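Local coordinates for mRNA-decapping enzyme subunit 1 (Saccharomyces cerevisiae, PDB 1Q67), which acts with Dcp2 in the decapping complex that removes the 7-methylguanine cap from mRNA, and serves as an enzyme activator that binds mRNA, at residues B[177-182]-B[194-198]; B[38-42]-B[205-210]; B[27-31]-B[66-70]; B[137-142]-B[154-159]. One frame throughout, in Å; residues are numbered along the deposited sequence.

Contact 1: residues B[177-182]-B[194-198]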
loop_
_atom_site.group_PDB
_atom_site.type_symbol
_atom_site.label_atom_id
_atom_site.label_comp_id
_atom_site.label_asym_id
_atom_site.label_seq_id
_atom_site.Cartn_x
_atom_site.Cartn_y
_atom_site.Cartn_z
ATOM N N ASN B 177 -26.111 4.566 18.943
ATOM C CA ASN B 177 -24.994 4.174 18.086
ATOM C C ASN B 177 -25.561 3.419 16.879
ATOM O O ASN B 177 -25.441 2.197 16.784
ATOM C CB ASN B 177 -24.034 3.270 18.861
ATOM C CG ASN B 177 -22.842 2.828 18.027
ATOM O OD1 ASN B 177 -22.128 1.891 18.394
ATOM N ND2 ASN B 177 -22.616 3.505 16.906
ATOM N N PRO B 178 -26.195 4.146 15.943
ATOM C CA PRO B 178 -26.796 3.574 14.734
ATOM C C PRO B 178 -25.878 2.629 13.964
ATOM O O PRO B 178 -24.716 2.950 13.692
ATOM C CB PRO B 178 -27.168 4.807 13.919
ATOM C CG PRO B 178 -27.508 5.802 14.978
ATOM C CD PRO B 178 -26.390 5.607 15.975
ATOM N N LEU B 179 -26.416 1.464 13.617
ATOM C CA LEU B 179 -25.680 0.453 12.870
ATOM C C LEU B 179 -26.547 -0.074 11.737
ATOM O O LEU B 179 -27.711 -0.414 11.949
ATOM C CB LEU B 179 -25.295 -0.716 13.786
ATOM C CG LEU B 179 -24.376 -0.450 14.982
ATOM C CD1 LEU B 179 -24.109 -1.760 15.714
ATOM C CD2 LEU B 179 -23.069 0.164 14.506
ATOM N N GLU B 180 -25.984 -0.129 10.533
ATOM C CA GLU B 180 -26.705 -0.647 9.374
ATOM C C GLU B 180 -25.939 -1.797 8.736
ATOM O O GLU B 180 -24.733 -1.945 8.954
ATOM C CB GLU B 180 -26.968 0.462 8.352
ATOM C CG GLU B 180 -28.187 1.309 8.712
ATOM C CD GLU B 180 -28.593 2.270 7.613
ATOM O OE1 GLU B 180 -28.834 1.812 6.473
ATOM O OE2 GLU B 180 -28.681 3.487 7.892
ATOM N N CYS B 181 -26.639 -2.619 7.960
ATOM C CA CYS B 181 -26.008 -3.765 7.324
ATOM C C CYS B 181 -24.807 -3.406 6.457
ATOM O O CYS B 181 -24.854 -2.477 5.644
ATOM C CB CYS B 181 -27.028 -4.541 6.490
ATOM S SG CYS B 181 -28.250 -5.443 7.481
ATOM N N MET B 182 -23.728 -4.160 6.641
ATOM C CA MET B 182 -22.511 -3.949 5.884
ATOM C C MET B 182 -22.729 -4.497 4.485
ATOM O O MET B 182 -23.737 -5.160 4.222
ATOM C CB MET B 182 -21.345 -4.670 6.560
ATOM C CG MET B 182 -21.074 -4.198 7.982
ATOM S SD MET B 182 -19.702 -5.072 8.795
ATOM C CE MET B 182 -18.311 -4.399 7.853
ATOM N N LYS B 194 -18.530 -1.843 2.649
ATOM C CA LYS B 194 -19.303 -0.794 3.299
ATOM C C LYS B 194 -19.406 -1.135 4.782
ATOM O O LYS B 194 -19.800 -2.235 5.164
ATOM C CB LYS B 194 -20.702 -0.677 2.683
ATOM C CG LYS B 194 -21.442 0.596 3.088
ATOM C CD LYS B 194 -22.893 0.594 2.623
ATOM C CE LYS B 194 -23.737 -0.385 3.442
ATOM N NZ LYS B 194 -23.736 -0.040 4.907
ATOM N N ASN B 195 -19.014 -0.159 5.587
ATOM C CA ASN B 195 -18.982 -0.188 7.048
ATOM C C ASN B 195 -20.376 -0.295 7.666
ATOM O O ASN B 195 -21.384 -0.144 6.975
ATOM C CB ASN B 195 -18.366 1.135 7.532
ATOM C CG ASN B 195 -17.610 0.997 8.813
ATOM O OD1 ASN B 195 -17.858 0.083 9.606
ATOM N ND2 ASN B 195 -16.681 1.915 9.046
ATOM N N LEU B 196 -20.412 -0.526 8.980
ATOM C CA LEU B 196 -21.663 -0.583 9.729
ATOM C C LEU B 196 -22.166 0.856 9.843
ATOM O O LEU B 196 -23.325 1.099 10.181
ATOM C CB LEU B 196 -21.430 -1.136 11.138
ATOM C CG LEU B 196 -21.291 -2.646 11.329
ATOM C CD1 LEU B 196 -20.730 -2.941 12.705
ATOM C CD2 LEU B 196 -22.646 -3.304 11.150
ATOM N N LYS B 197 -21.272 1.804 9.560
ATOM C CA LYS B 197 -21.579 3.229 9.620
ATOM C C LYS B 197 -21.737 3.821 8.228
ATOM O O LYS B 197 -21.772 5.035 8.061
ATOM C CB LYS B 197 -20.465 3.974 10.364
ATOM C CG LYS B 197 -20.827 4.415 11.781
ATOM C CD LYS B 197 -21.202 3.249 12.675
ATOM C CE LYS B 197 -21.411 3.705 14.118
ATOM N NZ LYS B 197 -22.501 4.718 14.253
ATOM N N HIS B 198 -21.822 2.953 7.228
ATOM C CA HIS B 198 -21.976 3.371 5.840
ATOM C C HIS B 198 -20.690 3.951 5.234
ATOM O O HIS B 198 -20.724 4.563 4.165
ATOM C CB HIS B 198 -23.117 4.391 5.712
ATOM C CG HIS B 198 -23.783 4.389 4.368
ATOM N ND1 HIS B 198 -23.098 4.622 3.193
ATOM C CD2 HIS B 198 -25.073 4.173 4.015
ATOM C CE1 HIS B 198 -23.938 4.547 2.173
ATOM N NE2 HIS B 198 -25.142 4.276 2.645
#

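Contact 2: residues B[38-42]-B[205-210]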
loop_
_atom_site.group_PDB
_atom_site.type_symbol
_atom_site.label_atom_id
_atom_site.label_comp_id
_atom_site.label_asym_id
_atom_site.label_seq_id
_atom_site.Cartn_x
_atom_site.Cartn_y
_atom_site.Cartn_z
ATOM N N LEU B 38 -9.595 -17.497 8.898
ATOM C CA LEU B 38 -10.418 -17.991 7.794
ATOM C C LEU B 38 -9.840 -17.692 6.426
ATOM O O LEU B 38 -10.089 -18.416 5.464
ATOM C CB LEU B 38 -11.823 -17.378 7.866
ATOM C CG LEU B 38 -12.604 -17.587 9.162
ATOM C CD1 LEU B 38 -13.943 -16.863 9.061
ATOM C CD2 LEU B 38 -12.818 -19.092 9.411
ATOM N N PHE B 39 -9.062 -16.624 6.339
ATOM C CA PHE B 39 -8.503 -16.223 5.060
ATOM C C PHE B 39 -7.372 -15.228 5.247
ATOM O O PHE B 39 -7.412 -14.393 6.154
ATOM C CB PHE B 39 -9.607 -15.568 4.220
ATOM C CG PHE B 39 -9.121 -14.934 2.951
ATOM C CD1 PHE B 39 -9.046 -15.670 1.774
ATOM C CD2 PHE B 39 -8.697 -13.610 2.942
ATOM C CE1 PHE B 39 -8.558 -15.094 0.601
ATOM C CE2 PHE B 39 -8.206 -13.025 1.778
ATOM C CZ PHE B 39 -8.133 -13.771 0.604
ATOM N N HIS B 40 -6.369 -15.328 4.385
ATOM C CA HIS B 40 -5.258 -14.399 4.408
ATOM C C HIS B 40 -4.665 -14.315 3.015
ATOM O O HIS B 40 -4.654 -15.293 2.274
ATOM C CB HIS B 40 -4.177 -14.811 5.422
ATOM C CG HIS B 40 -3.457 -16.078 5.078
ATOM N ND1 HIS B 40 -3.922 -17.323 5.443
ATOM C CD2 HIS B 40 -2.304 -16.291 4.401
ATOM C CE1 HIS B 40 -3.087 -18.249 5.005
ATOM N NE2 HIS B 40 -2.098 -17.650 4.371
ATOM N N THR B 41 -4.210 -13.124 2.650
ATOM C CA THR B 41 -3.590 -12.904 1.356
ATOM C C THR B 41 -2.390 -12.027 1.703
ATOM O O THR B 41 -2.478 -11.175 2.586
ATOM C CB THR B 41 -4.566 -12.202 0.364
ATOM O OG1 THR B 41 -4.010 -12.235 -0.956
ATOM C CG2 THR B 41 -4.821 -10.766 0.771
ATOM N N PRO B 42 -1.252 -12.235 1.019
ATOM C CA PRO B 42 0.024 -11.521 1.203
ATOM C C PRO B 42 0.067 -10.008 1.039
ATOM O O PRO B 42 0.675 -9.307 1.854
ATOM C CB PRO B 42 0.961 -12.198 0.191
ATOM C CG PRO B 42 0.297 -13.512 -0.109
ATOM C CD PRO B 42 -1.158 -13.176 -0.110
ATOM N N ILE B 205 -6.130 -5.894 -3.969
ATOM C CA ILE B 205 -5.454 -7.130 -3.624
ATOM C C ILE B 205 -4.612 -7.619 -4.800
ATOM O O ILE B 205 -5.113 -7.783 -5.908
ATOM C CB ILE B 205 -6.472 -8.210 -3.215
ATOM C CG1 ILE B 205 -7.247 -7.738 -1.975
ATOM C CG2 ILE B 205 -5.754 -9.523 -2.944
ATOM C CD1 ILE B 205 -8.361 -8.672 -1.538
ATOM N N HIS B 206 -3.325 -7.842 -4.545
ATOM C CA HIS B 206 -2.409 -8.283 -5.588
ATOM C C HIS B 206 -2.755 -9.644 -6.189
ATOM O O HIS B 206 -2.788 -9.784 -7.407
ATOM C CB HIS B 206 -0.974 -8.310 -5.064
ATOM C CG HIS B 206 0.042 -8.540 -6.138
ATOM N ND1 HIS B 206 0.328 -7.597 -7.103
ATOM C CD2 HIS B 206 0.778 -9.632 -6.448
ATOM C CE1 HIS B 206 1.193 -8.102 -7.963
ATOM N NE2 HIS B 206 1.481 -9.335 -7.590
ATOM N N THR B 207 -2.999 -10.648 -5.351
ATOM C CA THR B 207 -3.350 -11.970 -5.867
ATOM C C THR B 207 -4.737 -11.868 -6.497
ATOM O O THR B 207 -5.741 -11.744 -5.795
ATOM C CB THR B 207 -3.376 -13.034 -4.745
ATOM O OG1 THR B 207 -2.110 -13.054 -4.072
ATOM C CG2 THR B 207 -3.642 -14.419 -5.329
ATOM N N VAL B 208 -4.780 -11.911 -7.823
ATOM C CA VAL B 208 -6.029 -11.796 -8.565
ATOM C C VAL B 208 -7.150 -12.676 -8.037
ATOM O O VAL B 208 -8.192 -12.173 -7.630
ATOM C CB VAL B 208 -5.824 -12.124 -10.062
ATOM C CG1 VAL B 208 -7.149 -11.985 -10.816
ATOM C CG2 VAL B 208 -4.768 -11.196 -10.658
ATOM N N SER B 209 -6.930 -13.988 -8.043
ATOM C CA SER B 209 -7.934 -14.942 -7.581
ATOM C C SER B 209 -8.416 -14.705 -6.150
ATOM O O SER B 209 -9.506 -15.147 -5.781
ATOM C CB SER B 209 -7.395 -16.374 -7.703
ATOM O OG SER B 209 -6.236 -16.559 -6.907
ATOM N N ASP B 210 -7.621 -14.011 -5.341
ATOM C CA ASP B 210 -8.027 -13.756 -3.964
ATOM C C ASP B 210 -9.114 -12.697 -3.828
ATOM O O ASP B 210 -9.782 -12.621 -2.796
ATOM C CB ASP B 210 -6.824 -13.362 -3.107
ATOM C CG ASP B 210 -6.027 -14.562 -2.653
ATOM O OD1 ASP B 210 -6.576 -15.684 -2.707
ATOM O OD2 ASP B 210 -4.864 -14.389 -2.228
HETATM O O HOH W 1 -2.319 -10.489 -2.201
#

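Contact 3: residues B[27-31]-B[66-70]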
loop_
_atom_site.group_PDB
_atom_site.type_symbol
_atom_site.label_atom_id
_atom_site.label_comp_id
_atom_site.label_asym_id
_atom_site.label_seq_id
_atom_site.Cartn_x
_atom_site.Cartn_y
_atom_site.Cartn_z
ATOM N N ILE B 27 -1.954 -11.974 15.015
ATOM C CA ILE B 27 -3.233 -11.273 15.116
ATOM C C ILE B 27 -3.659 -11.257 16.573
ATOM O O ILE B 27 -4.109 -10.236 17.103
ATOM C CB ILE B 27 -4.346 -11.972 14.289
ATOM C CG1 ILE B 27 -4.009 -11.897 12.794
ATOM C CG2 ILE B 27 -5.701 -11.308 14.575
ATOM C CD1 ILE B 27 -4.853 -12.811 11.919
ATOM N N GLY B 28 -3.496 -12.408 17.212
ATOM C CA GLY B 28 -3.862 -12.557 18.606
ATOM C C GLY B 28 -3.274 -11.525 19.546
ATOM O O GLY B 28 -3.807 -11.316 20.635
ATOM N N ARG B 29 -2.185 -10.877 19.149
ATOM C CA ARG B 29 -1.593 -9.868 20.011
ATOM C C ARG B 29 -2.284 -8.522 19.879
ATOM O O ARG B 29 -2.082 -7.627 20.702
ATOM C CB ARG B 29 -0.103 -9.728 19.723
ATOM C CG ARG B 29 0.680 -10.939 20.178
ATOM C CD ARG B 29 2.139 -10.632 20.271
ATOM N NE ARG B 29 2.816 -11.586 21.139
ATOM C CZ ARG B 29 4.087 -11.474 21.507
ATOM N NH1 ARG B 29 4.805 -10.444 21.075
ATOM N NH2 ARG B 29 4.634 -12.379 22.310
ATOM N N TYR B 30 -3.099 -8.370 18.844
ATOM C CA TYR B 30 -3.820 -7.120 18.657
ATOM C C TYR B 30 -5.302 -7.323 18.946
ATOM O O TYR B 30 -5.960 -6.418 19.436
ATOM C CB TYR B 30 -3.603 -6.585 17.242
ATOM C CG TYR B 30 -2.136 -6.436 16.918
ATOM C CD1 TYR B 30 -1.464 -7.418 16.192
ATOM C CD2 TYR B 30 -1.399 -5.350 17.401
ATOM C CE1 TYR B 30 -0.103 -7.334 15.957
ATOM C CE2 TYR B 30 -0.024 -5.257 17.173
ATOM C CZ TYR B 30 0.615 -6.259 16.450
ATOM O OH TYR B 30 1.972 -6.209 16.228
ATOM N N ASP B 31 -5.814 -8.516 18.649
ATOM C CA ASP B 31 -7.216 -8.855 18.909
ATOM C C ASP B 31 -7.215 -10.230 19.564
ATOM O O ASP B 31 -7.228 -11.254 18.885
ATOM C CB ASP B 31 -8.032 -8.885 17.605
ATOM C CG ASP B 31 -9.508 -9.230 17.834
ATOM O OD1 ASP B 31 -9.906 -9.458 18.996
ATOM O OD2 ASP B 31 -10.271 -9.279 16.843
ATOM N N ALA B 66 -6.109 -10.363 6.561
ATOM C CA ALA B 66 -6.688 -11.595 7.069
ATOM C C ALA B 66 -8.111 -11.371 7.559
ATOM O O ALA B 66 -8.451 -10.284 8.024
ATOM C CB ALA B 66 -5.840 -12.155 8.214
ATOM N N ILE B 67 -8.928 -12.414 7.435
ATOM C CA ILE B 67 -10.305 -12.407 7.901
ATOM C C ILE B 67 -10.372 -13.602 8.833
ATOM O O ILE B 67 -9.965 -14.711 8.479
ATOM C CB ILE B 67 -11.293 -12.558 6.748
ATOM C CG1 ILE B 67 -11.259 -11.280 5.909
ATOM C CG2 ILE B 67 -12.704 -12.809 7.291
ATOM C CD1 ILE B 67 -11.987 -11.395 4.622
ATOM N N TYR B 68 -10.874 -13.379 10.036
ATOM C CA TYR B 68 -10.896 -14.450 11.009
ATOM C C TYR B 68 -12.146 -14.445 11.873
ATOM O O TYR B 68 -12.831 -13.432 11.994
ATOM C CB TYR B 68 -9.658 -14.309 11.895
ATOM C CG TYR B 68 -9.573 -12.945 12.534
ATOM C CD1 TYR B 68 -10.051 -12.730 13.824
ATOM C CD2 TYR B 68 -9.036 -11.858 11.840
ATOM C CE1 TYR B 68 -9.991 -11.477 14.414
ATOM C CE2 TYR B 68 -8.979 -10.586 12.422
ATOM C CZ TYR B 68 -9.457 -10.413 13.716
ATOM O OH TYR B 68 -9.392 -9.181 14.329
ATOM N N LEU B 69 -12.411 -15.592 12.479
ATOM C CA LEU B 69 -13.560 -15.770 13.350
ATOM C C LEU B 69 -13.165 -15.374 14.767
ATOM O O LEU B 69 -12.074 -15.706 15.236
ATOM C CB LEU B 69 -14.022 -17.227 13.309
ATOM C CG LEU B 69 -15.332 -17.533 14.047
ATOM C CD1 LEU B 69 -16.070 -18.672 13.350
ATOM C CD2 LEU B 69 -15.033 -17.878 15.489
ATOM N N ARG B 70 -14.049 -14.654 15.440
ATOM C CA ARG B 70 -13.781 -14.214 16.795
ATOM C C ARG B 70 -14.607 -15.017 17.801
ATOM O O ARG B 70 -15.697 -15.496 17.490
ATOM C CB ARG B 70 -14.085 -12.720 16.920
ATOM C CG ARG B 70 -13.327 -11.882 15.899
ATOM C CD ARG B 70 -13.625 -10.399 16.018
ATOM N NE ARG B 70 -12.926 -9.764 17.127
ATOM C CZ ARG B 70 -13.509 -9.339 18.242
ATOM N NH1 ARG B 70 -14.820 -9.483 18.411
ATOM N NH2 ARG B 70 -12.784 -8.750 19.179
#

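Contact 4: residues B[137-142]-B[154-159]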
loop_
_atom_site.group_PDB
_atom_site.type_symbol
_atom_site.label_atom_id
_atom_site.label_comp_id
_atom_site.label_asym_id
_atom_site.label_seq_id
_atom_site.Cartn_x
_atom_site.Cartn_y
_atom_site.Cartn_z
ATOM N N ILE B 137 -20.846 -8.093 19.461
ATOM C CA ILE B 137 -21.536 -8.454 18.225
ATOM C C ILE B 137 -20.629 -8.723 17.026
ATOM O O ILE B 137 -21.110 -9.121 15.963
ATOM C CB ILE B 137 -22.535 -7.361 17.805
ATOM C CG1 ILE B 137 -21.793 -6.049 17.563
ATOM C CG2 ILE B 137 -23.603 -7.190 18.879
ATOM C CD1 ILE B 137 -22.659 -4.957 16.981
ATOM N N TYR B 138 -19.328 -8.507 17.178
ATOM C CA TYR B 138 -18.413 -8.744 16.069
ATOM C C TYR B 138 -17.922 -10.181 16.022
ATOM O O TYR B 138 -16.873 -10.515 16.572
ATOM C CB TYR B 138 -17.233 -7.780 16.139
ATOM C CG TYR B 138 -17.659 -6.333 16.128
ATOM C CD1 TYR B 138 -18.021 -5.683 17.308
ATOM C CD2 TYR B 138 -17.733 -5.618 14.936
ATOM C CE1 TYR B 138 -18.447 -4.347 17.298
ATOM C CE2 TYR B 138 -18.153 -4.290 14.913
ATOM C CZ TYR B 138 -18.509 -3.661 16.095
ATOM O OH TYR B 138 -18.922 -2.343 16.073
ATOM N N ASN B 139 -18.700 -11.025 15.353
ATOM C CA ASN B 139 -18.390 -12.444 15.195
ATOM C C ASN B 139 -17.128 -12.680 14.364
ATOM O O ASN B 139 -16.440 -13.683 14.540
ATOM C CB ASN B 139 -19.564 -13.157 14.512
ATOM C CG ASN B 139 -20.806 -13.206 15.384
ATOM O OD1 ASN B 139 -20.884 -13.983 16.337
ATOM N ND2 ASN B 139 -21.780 -12.369 15.069
ATOM N N TYR B 140 -16.842 -11.762 13.448
ATOM C CA TYR B 140 -15.683 -11.900 12.579
ATOM C C TYR B 140 -14.918 -10.599 12.518
ATOM O O TYR B 140 -15.442 -9.536 12.852
ATOM C CB TYR B 140 -16.118 -12.299 11.166
ATOM C CG TYR B 140 -17.231 -13.315 11.154
ATOM C CD1 TYR B 140 -18.525 -12.963 10.746
ATOM C CD2 TYR B 140 -17.007 -14.620 11.578
ATOM C CE1 TYR B 140 -19.565 -13.891 10.766
ATOM C CE2 TYR B 140 -18.035 -15.554 11.603
ATOM C CZ TYR B 140 -19.310 -15.187 11.198
ATOM O OH TYR B 140 -20.318 -16.122 11.227
ATOM N N GLY B 141 -13.661 -10.695 12.107
ATOM C CA GLY B 141 -12.843 -9.511 12.014
ATOM C C GLY B 141 -11.983 -9.531 10.776
ATOM O O GLY B 141 -11.682 -10.582 10.211
ATOM N N LEU B 142 -11.608 -8.342 10.337
ATOM C CA LEU B 142 -10.739 -8.191 9.185
ATOM C C LEU B 142 -9.572 -7.346 9.688
ATOM O O LEU B 142 -9.759 -6.404 10.467
ATOM C CB LEU B 142 -11.476 -7.487 8.041
ATOM C CG LEU B 142 -10.666 -7.059 6.813
ATOM C CD1 LEU B 142 -11.577 -6.968 5.589
ATOM C CD2 LEU B 142 -10.002 -5.709 7.089
ATOM N N SER B 154 -7.960 -2.339 11.527
ATOM C CA SER B 154 -8.940 -3.331 11.974
ATOM C C SER B 154 -10.367 -2.944 11.632
ATOM O O SER B 154 -10.733 -1.775 11.713
ATOM C CB SER B 154 -8.866 -3.533 13.490
ATOM O OG SER B 154 -7.839 -4.436 13.826
ATOM N N MET B 155 -11.166 -3.941 11.261
ATOM C CA MET B 155 -12.576 -3.737 10.936
ATOM C C MET B 155 -13.375 -4.948 11.414
ATOM O O MET B 155 -13.016 -6.093 11.125
ATOM C CB MET B 155 -12.781 -3.568 9.427
ATOM C CG MET B 155 -14.226 -3.247 9.066
ATOM S SD MET B 155 -14.601 -3.246 7.291
ATOM C CE MET B 155 -13.829 -1.705 6.793
ATOM N N GLY B 156 -14.453 -4.695 12.150
ATOM C CA GLY B 156 -15.278 -5.790 12.637
ATOM C C GLY B 156 -16.331 -6.180 11.617
ATOM O O GLY B 156 -16.800 -5.336 10.856
ATOM N N ILE B 157 -16.696 -7.455 11.570
ATOM C CA ILE B 157 -17.719 -7.897 10.623
ATOM C C ILE B 157 -18.917 -8.486 11.372
ATOM O O ILE B 157 -18.781 -9.470 12.104
ATOM C CB ILE B 157 -17.163 -8.941 9.656
ATOM C CG1 ILE B 157 -15.955 -8.369 8.906
ATOM C CG2 ILE B 157 -18.235 -9.346 8.660
ATOM C CD1 ILE B 157 -15.272 -9.386 7.982
ATOM N N VAL B 158 -20.087 -7.877 11.193
ATOM C CA VAL B 158 -21.313 -8.331 11.870
ATOM C C VAL B 158 -22.348 -8.835 10.876
ATOM O O VAL B 158 -22.670 -8.156 9.910
ATOM C CB VAL B 158 -21.955 -7.184 12.683
ATOM C CG1 VAL B 158 -23.200 -7.687 13.417
ATOM C CG2 VAL B 158 -20.938 -6.614 13.673
ATOM N N PRO B 159 -22.877 -10.042 11.095
ATOM C CA PRO B 159 -23.886 -10.597 10.181
ATOM C C PRO B 159 -25.128 -9.702 10.077
ATOM O O PRO B 159 -25.527 -9.070 11.054
ATOM C CB PRO B 159 -24.226 -11.952 10.811
ATOM C CG PRO B 159 -22.968 -12.320 11.560
ATOM C CD PRO B 159 -22.533 -11.002 12.162
HETATM O O HOH W 2 -9.573 -6.705 13.295
#

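Contact 1: residues B[177-182]-B[194-198]
Leu196 meets residues 177-182 from the second position of a type I beta turn, Asn195 to His198, which joins strands 190-194 and 200-205 in a beta sandwich of the PH clan. The partner is the extended approach to strand 183-187, running nearly antiparallel to residues 194-197. One backbone bond links the two: Glu180 N points straight (171°) at a lone pair of Leu196 O, 2.9 Å away. In return Leu196 CA makes a CA-H...O contact with Glu180 O at 3.4 Å.

Leu196 is packed by two side chains of the other segment. Met182 lays CG against Leu196 CD2 at 3.6 Å, and its chain then bends at the thioether so that SD passes beside Leu196 CG and CE turns to Lys194 O. Leu179 comes from the other direction, its CD2 lying 4.0 Å from Leu196 CB. Val163, Val158 and Tyr138 also touch Leu196, which is buried.

Two lysines show how a flexible chain can serve backbone carbonyls. The CB of Lys197 leaves the interface, yet bends at chi2 and chi4 bring the chain back: CE passes Leu179 CD2 at 3.9 Å, and NZ donates to Pro178 O in its carbonyl plane, at 2.9 Å. Lys194 instead curls at chi3 (72°) and chi4 (60°), with CD over the centre of the His198 ring. Its NZ thereby donates twice: across the contact to Cys181 O at 2.8 Å, tilted from the carbonyl plane, and to Asn195 O at 3.1 Å, nearly along the C=O axis of an oxygen that also accepts from His198 N.

Contact 2: residues B[38-42]-B[205-210]
Thr41 and Asp210 carry the polar part of this contact, their side chains running alongside each other head to tail. A chi1 of -169° at Thr41 places OG1 anti to the backbone nitrogen and turns it toward Asp210. Thr41 OG1 donates to Asp210 OD2 at 2.6 Å, meeting that oxygen on its anti side and 26° out of the carboxylate plane. A water 2.7 Å from Thr41 OG1 donates to this hydroxyl and accepts from Thr207 N, bridging the strand to the loop backbone.

Asp210 sits in the first turn of helix 208-223, where its charge probably interacts favourably with the helix dipole. This C-terminal helix is the one that packs against the beta sandwich in the PH-type fold, and here its start meets the end of strand 34-41, just before the chain turns a corner at Pro42.

An aromatic edge also meets the carboxylate. Phe39 CZ is 4.0 Å from Asp210 CB, and Phe39 CE1 is 3.9 Å from Asp210 OD1, with ring and carboxylate planes 82° apart. Ile214 and Leu217 of the helix also touch this ring. The apolar contact is between methyl groups, Thr41 CG2 lying 4.0 Å from Ile205 CG2.

Contact 3: residues B[27-31]-B[66-70]
The Tyr68 ring has Ile27 on one face and Asp31 at its edge. Ile27 CG2 makes a CH-pi contact 4.1 Å from the ring centroid, 17° off the normal, while Asp31 OD2 lies in the ring plane. The Arg70 guanidinium receives the same carboxylate at its own edge, the two planes 32° apart.

Asp31 OD2 is gripped twice. Arg70 NE donates to its syn lone pair at 2.7 Å in an almost straight bond (175°), and Tyr68 OH donates to its anti lone pair, also at 2.7 Å. Arg70 completes a side-on salt bridge through NH2, 3.0 Å from Asp31 OD1, so the carboxylate is held against rotation; Lys33 N adds a bond to OD1. The other terminal nitrogen of Arg70, NH1, forms a salt bridge with Asp136 and a hydrogen bond to Tyr138 O.

Farther along the strand, Ile27 CD1 lies 3.9 Å from Ala66 CB. Ile27 O accepts bonds from Tyr30 N and Asp31 N, folding this segment into a compact turn. Ile67 points away from it, into the side packed by helix 208-223: an N-terminal segment and the C-terminal helix thus cover the two faces of one antiparallel sheet in a PH-type beta sandwich.

Contact 4: residues B[137-142]-B[154-159]
Tyr140 and Ile157 face each other across the beta hairpin of strands 140-146 and 152-157, and the tyrosine can be followed outward atom by atom. Its CB lies 3.8 Å from Ile157 CB. CG is anti to the carbonyl carbon with chi1 at -40°, and the ring swings along the partner strand: CD1 passes Ile157 O at 3.8 Å and CE1 reaches Pro159 CG at the same distance of 3.8 Å. Asn139 CB sits over the centre of one ring face, and the terminal OH bonds to Lys227 N beyond the hairpin.

The backbone ladder is antiparallel. In the Tyr140-Ile157 pair the bonds are unequal: Ile157 N to Tyr140 O is 2.7 Å but comes 43° above the carbonyl plane, whereas Tyr140 N to Ile157 O stretches to 3.3 Å. The next hydrogen-bonded pair is more even, Leu142 N to Met155 O at 2.8 Å and Met155 N to Leu142 O at 2.9 Å. A water also donates to Leu142 O and bonds Ser154 OG.

Between the two hydrogen-bonded pairs, Gly141 and Gly156 form a non-hydrogen-bonded pair. Tyr138, at the centre of an inverse gamma turn, brings CD2 to 3.4 Å from Gly156 CA, an approach that a bare glycine permits, and touches Val158 CG2 as well. Neutral backbone bonds therefore set the register, while hydrocarbon and ring packing, rather than charge, holds the side chains together.

Overall arrangement
From the N terminus, contact 3 opens first, and before it closes on strand 64-70 the chain has begun contact 2 at residues 38-42; the two therefore cross, and their strands 34-41 and 64-70 pair directly. Contact 2 closes only at 205-210, where the C-terminal helix starts, so its long loop encloses contacts 4 and 1. These follow in series: contact 4 closes the hairpin that extends the same four-stranded sheet beside strand 64-70, and contact 1 ties the loops flanking strands 183-187 and 190-194 of the other sheet. Met182, Leu179 and Leu196 pack onto contact 4, joining the two sheets, while contacts 1 and 2 lie on opposite sides of the chain's centre.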